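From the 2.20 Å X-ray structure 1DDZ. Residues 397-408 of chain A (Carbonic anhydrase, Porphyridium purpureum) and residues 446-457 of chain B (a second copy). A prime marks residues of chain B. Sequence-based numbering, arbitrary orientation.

Chain A 397-408: SRLGLIDNWLRH
Chain B (446-457) CATSIVQDAWDA

One asparagine side chain reads a helix start in the other copy: Asn404 uses both ends of its amide on Ser449′. Its OD1 accepts from Ser449′ N at 3.1 Å with a nearly straight N-H...O angle of 168°, while its ND2 donates to Ser449′ OG at 2.9 Å. The same ND2 also donates to Gly400 O at 2.7 Å, a bond within its own chain that ties the amide to the preceding loop. Build Asn404 at phi/psi -82/-36 with chi1 m (-73°) and chi2 -47°; its CA-to-CB bond runs sideways, and the amide end comes nearer to the partner.

The helix it meets spans 449′-455′, with phi/psi near -60/-45 through most of its length. Thr448′, at -68/148 and chi1 p, is the N-cap: its OG1 accepts from Val451′ N at 3.2 Å. Ser449′ N, in the first turn, has no acceptor one turn back in its own helix, and Asn404 OD1 supplies one. Ser449′ takes chi1 p, its CA-to-CB bond toward chain A; a water lies 2.8 Å from its OG and makes a weak bond to Arg398 O at 3.5 Å.

Chain A approaches as a loop and then turns helical. Asp403 (chi1 m) braces the loop, its OD2 accepting from Ser397 OG at 2.7 Å and from Leu399 N at 2.6 Å. The register is set by CA pairs: Arg398 to Ser449′ 5.0 Å, Asn404 to Thr448′ 6.0 Å, Arg407 to Ala447′ 7.7 Å. As chain A advances, its partners step back along chain B.

Arg398 (phi/psi -112/30; chi m, m, t, then 64°) gives the largest buried area, 133 Å². It reaches along the helix to two acids. NH1 forms a salt bridge with Asp456′ OD1 at 2.7 Å, and NH2 adds a hydrogen bond to that same oxygen at 3.0 Å. A second salt bridge joins NH1 to Asp453′ OD1 at 3.0 Å, though that oxygen is less surely placed. Both carboxylates lie at the guanidinium edge, leaving a face for Gln452′ CB, 3.5 Å from Arg398 CZ.

At the other end, the CA-to-CB bond of Arg407 (phi/psi -57/-21; chi m, m, t, -123°) points toward chain B. Its NE donates to Ala447′ O at 2.9 Å, with a weak bond from NH2 to that oxygen at 3.3 Å. The rule to read here is that an amide meets the helix start while an arginine meets acids three residues apart, Asp453′ and Asp456′.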

# COMPACT_ATOMS: atom_id res chain seq x y z
N SER A 397 12.50 15.39 10.19
CA SER A 397 11.66 14.48 10.97
C SER A 397 11.83 13.00 10.58
O SER A 397 11.93 12.67 9.40
CB SER A 397 10.19 14.91 10.86
OG SER A 397 9.34 14.10 11.65
N ARG A 398 11.84 12.10 11.55
CA ARG A 398 12.02 10.68 11.22
C ARG A 398 10.80 9.77 11.47
O ARG A 398 10.95 8.60 11.81
CB ARG A 398 13.24 10.13 11.96
CG ARG A 398 14.52 10.86 11.64
CD ARG A 398 14.98 10.56 10.24
NE ARG A 398 16.16 11.35 9.87
CZ ARG A 398 17.34 11.24 10.47
NH1 ARG A 398 17.52 10.36 11.45
NH2 ARG A 398 18.35 12.02 10.08
N LEU A 399 9.60 10.33 11.34
CA LEU A 399 8.37 9.59 11.54
C LEU A 399 8.18 8.53 10.45
O LEU A 399 8.04 8.85 9.26
CB LEU A 399 7.17 10.55 11.60
CG LEU A 399 7.33 11.62 12.68
CD1 LEU A 399 6.15 12.60 12.71
CD2 LEU A 399 7.53 10.95 14.02
N GLY A 400 8.12 7.28 10.90
CA GLY A 400 8.00 6.12 10.03
C GLY A 400 7.00 6.13 8.90
O GLY A 400 7.27 5.58 7.84
N LEU A 401 5.84 6.74 9.10
CA LEU A 401 4.87 6.73 8.02
C LEU A 401 4.83 8.00 7.19
O LEU A 401 4.96 7.94 5.97
CB LEU A 401 3.49 6.34 8.57
CG LEU A 401 3.70 5.00 9.30
CD1 LEU A 401 3.13 5.01 10.67
CD2 LEU A 401 3.22 3.84 8.50
N ILE A 402 4.73 9.15 7.85
CA ILE A 402 4.66 10.40 7.13
C ILE A 402 5.97 10.76 6.44
O ILE A 402 5.96 11.11 5.26
CB ILE A 402 4.16 11.55 8.03
CG1 ILE A 402 4.05 12.83 7.22
CG2 ILE A 402 5.08 11.76 9.23
CD1 ILE A 402 3.05 12.78 6.14
N ASP A 403 7.10 10.52 7.09
CA ASP A 403 8.36 10.91 6.48
C ASP A 403 8.88 10.03 5.35
O ASP A 403 9.64 10.50 4.50
CB ASP A 403 9.41 11.27 7.53
CG ASP A 403 8.91 12.40 8.46
OD1 ASP A 403 8.36 13.42 7.97
OD2 ASP A 403 9.03 12.27 9.70
N ASN A 404 8.42 8.78 5.27
CA ASN A 404 8.81 7.92 4.14
C ASN A 404 7.91 8.25 2.95
O ASN A 404 8.34 8.30 1.80
CB ASN A 404 8.78 6.45 4.54
CG ASN A 404 9.94 6.10 5.43
OD1 ASN A 404 11.07 6.46 5.14
ND2 ASN A 404 9.65 5.49 6.58
N TRP A 405 6.65 8.56 3.24
CA TRP A 405 5.71 9.02 2.22
C TRP A 405 6.29 10.32 1.54
O TRP A 405 6.35 10.42 0.31
CB TRP A 405 4.37 9.30 2.90
CG TRP A 405 3.34 10.04 2.09
CD1 TRP A 405 3.10 11.38 2.10
CD2 TRP A 405 2.37 9.47 1.19
NE1 TRP A 405 2.04 11.69 1.27
CE2 TRP A 405 1.58 10.53 0.70
CE3 TRP A 405 2.09 8.18 0.76
CZ2 TRP A 405 0.53 10.33 -0.19
CZ3 TRP A 405 1.04 7.98 -0.13
CH2 TRP A 405 0.27 9.05 -0.59
N LEU A 406 6.74 11.28 2.35
CA LEU A 406 7.28 12.56 1.86
C LEU A 406 8.57 12.48 1.05
O LEU A 406 8.89 13.42 0.31
CB LEU A 406 7.43 13.57 3.02
CG LEU A 406 6.12 14.02 3.69
CD1 LEU A 406 6.38 14.86 4.93
CD2 LEU A 406 5.30 14.78 2.72
N ARG A 407 9.26 11.34 1.13
CA ARG A 407 10.50 11.16 0.37
C ARG A 407 10.28 11.35 -1.13
O ARG A 407 11.20 11.66 -1.87
CB ARG A 407 11.14 9.80 0.66
CG ARG A 407 11.96 9.77 1.91
CD ARG A 407 12.97 10.87 1.83
NE ARG A 407 14.02 10.77 2.82
CZ ARG A 407 14.31 11.73 3.71
NH1 ARG A 407 13.61 12.86 3.74
NH2 ARG A 407 15.36 11.56 4.52
N HIS A 408 9.03 11.21 -1.56
CA HIS A 408 8.69 11.40 -2.95
C HIS A 408 8.86 12.87 -3.36
O HIS A 408 9.23 13.16 -4.51
CB HIS A 408 7.27 10.92 -3.21
CG HIS A 408 7.17 9.43 -3.36
ND1 HIS A 408 6.64 8.62 -2.38
CD2 HIS A 408 7.58 8.61 -4.35
CE1 HIS A 408 6.75 7.36 -2.76
NE2 HIS A 408 7.32 7.33 -3.95
N CYS B 446 18.74 4.04 1.77
CA CYS B 446 19.62 4.94 2.53
C CYS B 446 18.84 6.14 3.03
O CYS B 446 19.04 6.61 4.17
CB CYS B 446 20.78 5.39 1.65
SG CYS B 446 21.99 4.15 1.43
N ALA B 447 17.89 6.58 2.22
CA ALA B 447 17.04 7.71 2.53
C ALA B 447 15.85 7.41 3.46
O ALA B 447 15.18 8.35 3.91
CB ALA B 447 16.54 8.35 1.22
N THR B 448 15.58 6.15 3.78
CA THR B 448 14.45 5.84 4.67
C THR B 448 14.71 6.33 6.10
O THR B 448 15.83 6.28 6.59
CB THR B 448 14.17 4.30 4.75
OG1 THR B 448 15.31 3.64 5.30
CG2 THR B 448 13.83 3.73 3.40
N SER B 449 13.65 6.71 6.80
CA SER B 449 13.77 7.16 8.19
C SER B 449 14.43 6.08 9.01
O SER B 449 15.17 6.37 9.95
CB SER B 449 12.39 7.46 8.79
OG SER B 449 11.53 6.36 8.64
N ILE B 450 14.21 4.83 8.60
CA ILE B 450 14.74 3.64 9.27
C ILE B 450 16.27 3.58 9.26
O ILE B 450 16.89 3.41 10.31
CB ILE B 450 14.09 2.35 8.62
CG1 ILE B 450 12.57 2.40 8.79
CG2 ILE B 450 14.70 1.09 9.19
CD1 ILE B 450 11.78 1.38 7.95
N VAL B 451 16.89 3.72 8.09
CA VAL B 451 18.35 3.67 8.00
C VAL B 451 18.99 4.94 8.57
O VAL B 451 20.02 4.87 9.23
CB VAL B 451 18.82 3.42 6.56
CG1 VAL B 451 20.32 3.50 6.48
CG2 VAL B 451 18.34 2.03 6.10
N GLN B 452 18.36 6.09 8.33
CA GLN B 452 18.85 7.36 8.84
C GLN B 452 18.88 7.34 10.36
O GLN B 452 19.90 7.69 10.95
CB GLN B 452 18.01 8.51 8.31
CG GLN B 452 18.28 8.83 6.84
CD GLN B 452 19.72 9.33 6.57
OE1 GLN B 452 20.18 10.30 7.16
NE2 GLN B 452 20.40 8.67 5.65
N ASP B 453 17.81 6.86 11.00
CA ASP B 453 17.75 6.76 12.47
C ASP B 453 18.83 5.84 12.98
O ASP B 453 19.51 6.15 13.94
CB ASP B 453 16.42 6.19 12.96
CG ASP B 453 15.30 7.18 12.90
OD1 ASP B 453 15.60 8.37 12.66
OD2 ASP B 453 14.13 6.77 13.09
N ALA B 454 18.98 4.68 12.35
CA ALA B 454 20.00 3.73 12.77
C ALA B 454 21.38 4.36 12.67
O ALA B 454 22.20 4.22 13.59
CB ALA B 454 19.94 2.47 11.92
N TRP B 455 21.65 5.04 11.56
CA TRP B 455 22.94 5.65 11.35
C TRP B 455 23.27 6.71 12.38
O TRP B 455 24.31 6.62 13.05
CB TRP B 455 23.04 6.26 9.96
CG TRP B 455 23.43 5.26 8.94
CD1 TRP B 455 24.00 4.05 9.17
CD2 TRP B 455 23.31 5.40 7.53
NE1 TRP B 455 24.23 3.41 7.98
CE2 TRP B 455 23.82 4.22 6.95
CE3 TRP B 455 22.81 6.40 6.69
CZ2 TRP B 455 23.86 4.02 5.58
CZ3 TRP B 455 22.85 6.21 5.32
CH2 TRP B 455 23.37 5.02 4.78
N ASP B 456 22.41 7.70 12.53
CA ASP B 456 22.72 8.71 13.52
C ASP B 456 22.54 8.25 14.96
O ASP B 456 22.71 9.02 15.90
CB ASP B 456 22.12 10.08 13.19
CG ASP B 456 20.64 10.06 13.05
OD1 ASP B 456 20.13 10.81 12.18
OD2 ASP B 456 20.00 9.34 13.83
N ALA B 457 22.21 6.96 15.12
CA ALA B 457 22.10 6.33 16.44
C ALA B 457 23.42 5.59 16.65
O ALA B 457 23.62 4.90 17.65
CB ALA B 457 20.93 5.33 16.48
O HOH W 1 11.27 5.23 11.14